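Local coordinates for acyl-CoA dehydrogenase domain protein Tcur3483 (Thermomonospora curvata, PDB 6WY9) that binds the flavin cofactor FAD and probably acts, like other acyl-CoA dehydrogenases, as an oxidoreductase on CH-CH groups of its substrates, at residues A[116-121]-A[186-191]; A[153-158]-A[249-254]. All blocks are in the same frame, centred on the assembly; numbering follows the deposited sequence.

Contact 1: A[116-121]-A[186-191]; sequences GPTLMK and YIWLAC
In the acyl-CoA dehydrogenase fold an N-terminal helical domain packs against a middle beta domain, and here one indole spans that boundary: Trp188, on strand 186-192, reaches Thr118 and Leu119 of helix 109-122. The two backbones stay well apart, Leu119 CA lying 10.8 Å from Trp188 CA, and the indole of Trp188 spans most of the gap. Its first torsion (chi1 171°) sets CG opposite the backbone N and carries the six-membered ring toward the helix. No hydrogen bond crosses between the segments. Thr118 OG1 meets the ring obliquely, 3.4 Å from Trp188 CH2, while its polar needs are met within its own helix by the carbonyl oxygens of Thr114 and Val115. The indole nitrogen is likewise occupied, since Trp188 NE1 is hydrogen-bonded to Tyr146 OH, and Tyr146 belongs to the FAD site. The tryptophan thus touches the N-terminal domain with its benzo carbons and a flavin-site residue with its N-H. Helix 250-260 also packs on Thr118, through Thr256 and Gln257. Leu119 completes the buried patch from the ring's edge, near its plane, where Leu119 CD2 comes to 4.2 Å from Trp188 CZ3.

Contact 2: A[153-158]-A[249-254]; sequences TDLASL and GGWKLI. With FDA (dihydroflavine-adenine dinucleotide), chain C.
Phosphate oxygen O2A of the dihydroflavine-adenine dinucleotide is gripped twice by Thr153, by its hydroxyl OG1 at 2.7 Å and by its backbone N at 2.9 Å, the latter bond nearly straight at 165°. A first torsion of -53° places OG1 beside the backbone N and brings both donors to one oxygen, while the methyl CG2 lies 3.5 Å from adenine N7A of the cofactor. Replacing Thr153 by an alanine is likely to leave O2A with the backbone N-H as its one donor from this residue and to open a gap where CG2 faces the adenine. Beyond Thr153 the chain makes an inverse gamma turn centred on Asp154, whose OD2 accepts a 2.8 Å hydrogen bond from Ser157 OG, 51° out of the carboxylate plane; Asp154 OD1 pairs with Lys199, and Asp154 N is hydrogen-bonded to a polar side chain of another protein chain. The 3-10 segment 155-156 then presents Leu155 and Ala156 to helix 250-260. Ala156 CB lies over one face of the Trp251 six-membered ring, a CH-pi contact 4.3 Å from the centroid, whereas Leu155 CG stands at the ring's edge, 4.0 Å from Trp251 CZ3. Leu155 CD2 also meets Ile254 CG2 at 3.9 Å. Directional hydrogen bonds thus fix the phosphate, whereas the join to the helix rests on apolar and CH-pi packing alone.

Overall arrangement
The centres of contacts 1 and 2 lie 13 Å apart, yet the two touch directly: Ala190 CB of 186-191 packs on Leu158 CD2 and on Ile254 CD1, both at 3.8 Å, and Trp188 CZ2 approaches Leu253 CB at 4.2 Å. Helix 250-260 thus meets both, packing on Trp188 of contact 1 and supplying one segment of contact 2. Contact 2 holds the cofactor's phosphate directly, whereas in contact 1 the nearest atoms of the Trp188 side chain and the cofactor are about 8 Å apart. Tyr146, an FAD-binding residue, lies close to both Trp188 and Ile254, and so connects the two contacts to the same site.

Contact 1: A[116-121]-A[186-191]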
loop_
_atom_site.group_PDB
_atom_site.type_symbol
_atom_site.label_atom_id
_atom_site.label_comp_id
_atom_site.label_asym_id
_atom_site.label_seq_id
_atom_site.Cartn_x
_atom_site.Cartn_y
_atom_site.Cartn_z
ATOM N N GLY A 116 -5.813 3.412 37.760
ATOM C CA GLY A 116 -6.469 2.674 38.805
ATOM C C GLY A 116 -6.098 1.203 38.789
ATOM O O GLY A 116 -5.760 0.610 39.826
ATOM N N PRO A 117 -6.166 0.578 37.607
ATOM C CA PRO A 117 -5.887 -0.865 37.545
ATOM C C PRO A 117 -4.423 -1.199 37.781
ATOM O O PRO A 117 -4.116 -2.299 38.253
ATOM C CB PRO A 117 -6.344 -1.261 36.129
ATOM C CG PRO A 117 -7.281 -0.159 35.694
ATOM C CD PRO A 117 -6.712 1.086 36.331
ATOM N N THR A 118 -3.502 -0.292 37.469
ATOM C CA THR A 118 -2.127 -0.563 37.852
ATOM C C THR A 118 -1.936 -0.361 39.354
ATOM O O THR A 118 -1.186 -1.119 39.992
ATOM C CB THR A 118 -1.170 0.309 37.029
ATOM O OG1 THR A 118 -1.479 1.686 37.247
ATOM C CG2 THR A 118 -1.297 0.006 35.517
ATOM N N LEU A 119 -2.636 0.614 39.950
ATOM C CA LEU A 119 -2.603 0.758 41.407
ATOM C C LEU A 119 -3.212 -0.448 42.101
ATOM O O LEU A 119 -2.727 -0.881 43.156
ATOM C CB LEU A 119 -3.339 2.021 41.853
ATOM C CG LEU A 119 -2.620 3.354 41.676
ATOM C CD1 LEU A 119 -3.576 4.520 41.957
ATOM C CD2 LEU A 119 -1.404 3.406 42.602
ATOM N N MET A 120 -4.314 -0.977 41.564
ATOM C CA MET A 120 -4.930 -2.126 42.223
ATOM C C MET A 120 -3.951 -3.293 42.293
ATOM O O MET A 120 -4.042 -4.135 43.191
ATOM C CB MET A 120 -6.227 -2.534 41.504
ATOM C CG MET A 120 -7.236 -1.399 41.307
ATOM S SD MET A 120 -8.726 -1.848 40.360
ATOM C CE MET A 120 -8.033 -2.879 39.067
ATOM N N LYS A 121 -2.997 -3.337 41.367
ATOM C CA LYS A 121 -2.037 -4.424 41.273
ATOM C C LYS A 121 -0.780 -4.165 42.105
ATOM O O LYS A 121 -0.364 -5.021 42.894
ATOM C CB LYS A 121 -1.679 -4.636 39.803
ATOM C CG LYS A 121 -0.803 -5.843 39.525
ATOM C CD LYS A 121 -0.427 -5.893 38.033
ATOM C CE LYS A 121 0.352 -7.164 37.708
ATOM N NZ LYS A 121 -0.447 -8.348 38.070
ATOM N N TYR A 186 -2.913 14.952 39.988
ATOM C CA TYR A 186 -1.667 14.233 40.236
ATOM C C TYR A 186 -1.024 13.810 38.924
ATOM O O TYR A 186 -1.717 13.482 37.955
ATOM C CB TYR A 186 -1.884 12.982 41.074
ATOM C CG TYR A 186 -2.454 13.257 42.443
ATOM C CD1 TYR A 186 -1.636 13.707 43.481
ATOM C CD2 TYR A 186 -3.797 13.053 42.697
ATOM C CE1 TYR A 186 -2.160 13.952 44.732
ATOM C CE2 TYR A 186 -4.329 13.289 43.941
ATOM C CZ TYR A 186 -3.508 13.735 44.953
ATOM O OH TYR A 186 -4.053 13.965 46.186
ATOM N N ILE A 187 0.313 13.802 38.916
ATOM C CA ILE A 187 1.104 13.274 37.814
ATOM C C ILE A 187 1.593 11.882 38.192
ATOM O O ILE A 187 2.133 11.670 39.291
ATOM C CB ILE A 187 2.296 14.194 37.472
ATOM C CG1 ILE A 187 1.852 15.660 37.423
ATOM C CG2 ILE A 187 2.903 13.798 36.134
ATOM C CD1 ILE A 187 0.881 16.015 36.259
ATOM N N TRP A 188 1.397 10.932 37.282
ATOM C CA TRP A 188 2.003 9.607 37.385
ATOM C C TRP A 188 3.375 9.733 36.735
ATOM O O TRP A 188 3.494 9.690 35.514
ATOM C CB TRP A 188 1.106 8.605 36.687
ATOM C CG TRP A 188 1.571 7.236 36.474
ATOM C CD1 TRP A 188 2.256 6.765 35.397
ATOM C CD2 TRP A 188 1.264 6.096 37.296
ATOM N NE1 TRP A 188 2.415 5.394 35.502
ATOM C CE2 TRP A 188 1.826 4.964 36.665
ATOM C CE3 TRP A 188 0.585 5.930 38.509
ATOM C CZ2 TRP A 188 1.743 3.684 37.212
ATOM C CZ3 TRP A 188 0.494 4.659 39.048
ATOM C CH2 TRP A 188 1.073 3.553 38.401
ATOM N N LEU A 189 4.419 9.929 37.552
ATOM C CA LEU A 189 5.689 10.461 37.058
ATOM C C LEU A 189 6.784 9.397 37.064
ATOM O O LEU A 189 7.124 8.847 38.122
ATOM C CB LEU A 189 6.129 11.675 37.872
ATOM C CG LEU A 189 7.349 12.413 37.319
ATOM C CD1 LEU A 189 6.989 13.152 36.022
ATOM C CD2 LEU A 189 7.882 13.371 38.380
ATOM N N ALA A 190 7.364 9.149 35.875
ATOM C CA ALA A 190 8.491 8.239 35.714
ATOM C C ALA A 190 9.788 9.007 35.943
ATOM O O ALA A 190 10.064 9.968 35.225
ATOM C CB ALA A 190 8.471 7.605 34.326
ATOM N N CYS A 191 10.570 8.592 36.958
ATOM C CA CYS A 191 11.789 9.278 37.381
ATOM C C CYS A 191 12.960 8.304 37.451
ATOM O O CYS A 191 12.791 7.119 37.759
ATOM C CB CYS A 191 11.666 9.920 38.792
ATOM S SG CYS A 191 10.272 11.011 39.120
#

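Contact 2: A[153-158]-A[249-254]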
loop_
_atom_site.group_PDB
_atom_site.type_symbol
_atom_site.label_atom_id
_atom_site.label_comp_id
_atom_site.label_asym_id
_atom_site.label_seq_id
_atom_site.Cartn_x
_atom_site.Cartn_y
_atom_site.Cartn_z
ATOM N N THR A 153 10.608 7.807 22.231
ATOM C CA THR A 153 10.565 6.370 21.986
ATOM C C THR A 153 11.488 5.636 22.965
ATOM O O THR A 153 11.121 4.588 23.514
ATOM C CB THR A 153 10.958 6.064 20.525
ATOM O OG1 THR A 153 10.158 6.844 19.630
ATOM C CG2 THR A 153 10.746 4.604 20.230
ATOM N N ASP A 154 12.696 6.175 23.199
ATOM C CA ASP A 154 13.663 5.589 24.130
ATOM C C ASP A 154 13.358 6.075 25.547
ATOM O O ASP A 154 14.114 6.837 26.177
ATOM C CB ASP A 154 15.088 5.942 23.706
ATOM C CG ASP A 154 16.146 5.277 24.567
ATOM O OD1 ASP A 154 15.821 4.440 25.421
ATOM O OD2 ASP A 154 17.323 5.622 24.377
ATOM N N LEU A 155 12.169 5.675 26.007
ATOM C CA LEU A 155 11.676 6.176 27.284
ATOM C C LEU A 155 12.597 5.750 28.424
ATOM O O LEU A 155 12.783 6.505 29.384
ATOM C CB LEU A 155 10.229 5.700 27.514
ATOM C CG LEU A 155 9.613 6.011 28.900
ATOM C CD1 LEU A 155 9.688 7.514 29.205
ATOM C CD2 LEU A 155 8.168 5.471 29.069
ATOM N N ALA A 156 13.216 4.563 28.317
ATOM C CA ALA A 156 14.105 4.075 29.364
ATOM C C ALA A 156 15.372 4.922 29.513
ATOM O O ALA A 156 16.127 4.707 30.466
ATOM C CB ALA A 156 14.472 2.601 29.121
ATOM N N SER A 157 15.599 5.905 28.638
ATOM C CA SER A 157 16.680 6.869 28.809
ATOM C C SER A 157 16.261 8.125 29.555
ATOM O O SER A 157 17.015 9.096 29.528
ATOM C CB SER A 157 17.231 7.303 27.448
ATOM O OG SER A 157 18.096 6.306 26.961
ATOM N N LEU A 158 15.073 8.162 30.161
ATOM C CA LEU A 158 14.636 9.385 30.823
ATOM C C LEU A 158 15.623 9.792 31.927
ATOM O O LEU A 158 16.300 8.952 32.533
ATOM C CB LEU A 158 13.213 9.181 31.384
ATOM C CG LEU A 158 13.121 8.044 32.414
ATOM C CD1 LEU A 158 13.567 8.487 33.844
ATOM C CD2 LEU A 158 11.718 7.367 32.387
ATOM N N GLY A 249 11.982 -0.254 40.454
ATOM C CA GLY A 249 11.176 -1.260 39.784
ATOM C C GLY A 249 10.065 -0.662 38.935
ATOM O O GLY A 249 9.076 -1.328 38.614
ATOM N N GLY A 250 10.237 0.595 38.520
ATOM C CA GLY A 250 9.166 1.316 37.863
ATOM C C GLY A 250 8.863 0.858 36.452
ATOM O O GLY A 250 7.805 1.201 35.917
ATOM N N TRP A 251 9.760 0.095 35.830
ATOM C CA TRP A 251 9.527 -0.234 34.432
ATOM C C TRP A 251 8.336 -1.176 34.280
ATOM O O TRP A 251 7.538 -1.022 33.351
ATOM C CB TRP A 251 10.785 -0.821 33.790
ATOM C CG TRP A 251 10.665 -0.867 32.288
ATOM C CD1 TRP A 251 10.507 -1.978 31.518
ATOM C CD2 TRP A 251 10.662 0.252 31.388
ATOM N NE1 TRP A 251 10.418 -1.625 30.191
ATOM C CE2 TRP A 251 10.504 -0.264 30.084
ATOM C CE3 TRP A 251 10.778 1.644 31.558
ATOM C CZ2 TRP A 251 10.458 0.561 28.941
ATOM C CZ3 TRP A 251 10.732 2.468 30.426
ATOM C CH2 TRP A 251 10.563 1.918 29.134
ATOM N N LYS A 252 8.174 -2.136 35.191
ATOM C CA LYS A 252 7.020 -3.018 35.077
ATOM C C LYS A 252 5.706 -2.264 35.267
ATOM O O LYS A 252 4.688 -2.671 34.711
ATOM C CB LYS A 252 7.123 -4.183 36.063
ATOM C CG LYS A 252 8.051 -5.303 35.577
ATOM C CD LYS A 252 8.462 -5.139 34.088
ATOM C CE LYS A 252 7.327 -5.495 33.117
ATOM N NZ LYS A 252 7.679 -5.283 31.675
ATOM N N LEU A 253 5.699 -1.191 36.059
ATOM C CA LEU A 253 4.491 -0.386 36.186
ATOM C C LEU A 253 4.219 0.367 34.901
ATOM O O LEU A 253 3.074 0.439 34.438
ATOM C CB LEU A 253 4.622 0.597 37.344
ATOM C CG LEU A 253 4.396 0.074 38.764
ATOM C CD1 LEU A 253 5.151 -1.225 39.072
ATOM C CD2 LEU A 253 4.814 1.159 39.722
ATOM N N ILE A 254 5.261 0.967 34.324
ATOM C CA ILE A 254 5.078 1.682 33.070
ATOM C C ILE A 254 4.455 0.759 32.031
ATOM O O ILE A 254 3.480 1.122 31.358
ATOM C CB ILE A 254 6.410 2.283 32.592
ATOM C CG1 ILE A 254 6.797 3.428 33.536
ATOM C CG2 ILE A 254 6.269 2.738 31.131
ATOM C CD1 ILE A 254 8.225 3.942 33.384
HETATM P PA FDA C . 10.747 10.291 18.726
HETATM O O1A FDA C . 11.614 11.435 18.305
HETATM O O2A FDA C . 11.255 9.305 19.792
HETATM O O5B FDA C . 10.522 9.292 17.377
HETATM C C5B FDA C . 9.974 10.079 16.354
HETATM C C4B FDA C . 9.690 9.130 15.174
HETATM O O4B FDA C . 10.983 8.399 14.924
HETATM C C3B FDA C . 8.743 7.984 15.536
HETATM O O3B FDA C . 7.420 8.303 15.310
HETATM C C2B FDA C . 9.154 6.927 14.526
HETATM O O2B FDA C . 8.747 7.237 13.138
HETATM C C1B FDA C . 10.711 7.022 14.512
HETATM N N9A FDA C . 11.389 6.062 15.382
HETATM C C8A FDA C . 11.704 6.180 16.750
HETATM N N7A FDA C . 12.387 5.135 17.203
HETATM C C5A FDA C . 12.526 4.302 16.114
HETATM C C6A FDA C . 13.129 3.040 15.990
HETATM N N6A FDA C . 13.726 2.435 17.035
HETATM N N1A FDA C . 13.131 2.399 14.801
HETATM C C2A FDA C . 12.504 3.071 13.791
HETATM N N3A FDA C . 11.876 4.272 13.758
HETATM C C4A FDA C . 11.921 4.869 14.960
HETATM N N1 FDA C . 3.569 11.305 26.648
HETATM C C2 FDA C . 3.451 11.257 28.052
HETATM O O2 FDA C . 4.447 10.987 28.758
HETATM N N3 FDA C . 2.188 11.520 28.571
HETATM C C4 FDA C . 1.049 11.835 27.795
HETATM O O4 FDA C . -0.016 12.075 28.350
HETATM C C4X FDA C . 1.261 11.865 26.372
HETATM N N5 FDA C . 0.188 12.172 25.534
HETATM C C5X FDA C . 0.464 12.673 24.291
HETATM C C6 FDA C . -0.461 13.361 23.595
HETATM C C7 FDA C . -0.124 13.884 22.322
HETATM C C7M FDA C . -1.124 14.608 21.625
HETATM C C8 FDA C . 1.087 13.694 21.767
HETATM C C8M FDA C . 1.437 14.228 20.435
HETATM C C9 FDA C . 2.031 12.959 22.464
HETATM C C9A FDA C . 1.718 12.466 23.726
HETATM N N10 FDA C . 2.660 11.715 24.449
HETATM C C10 FDA C . 2.474 11.628 25.833
HETATM C "C1'" FDA C . 4.043 11.586 23.906
HETATM C "C2'" FDA C . 4.233 10.267 23.106
HETATM O "O2'" FDA C . 4.275 9.208 23.938
HETATM C "C3'" FDA C . 5.602 10.499 22.319
HETATM O "O3'" FDA C . 5.440 11.469 21.304
HETATM C "C4'" FDA C . 6.130 9.185 21.762
HETATM O "O4'" FDA C . 6.544 8.418 22.840
HETATM C "C5'" FDA C . 7.242 9.505 20.727
HETATM O "O5'" FDA C . 8.281 10.146 21.406
HETATM P P FDA C . 8.829 11.394 20.498
HETATM O O1P FDA C . 7.664 12.229 20.267
HETATM O O2P FDA C . 10.047 11.955 21.215
HETATM O O3P FDA C . 9.278 10.820 19.006
#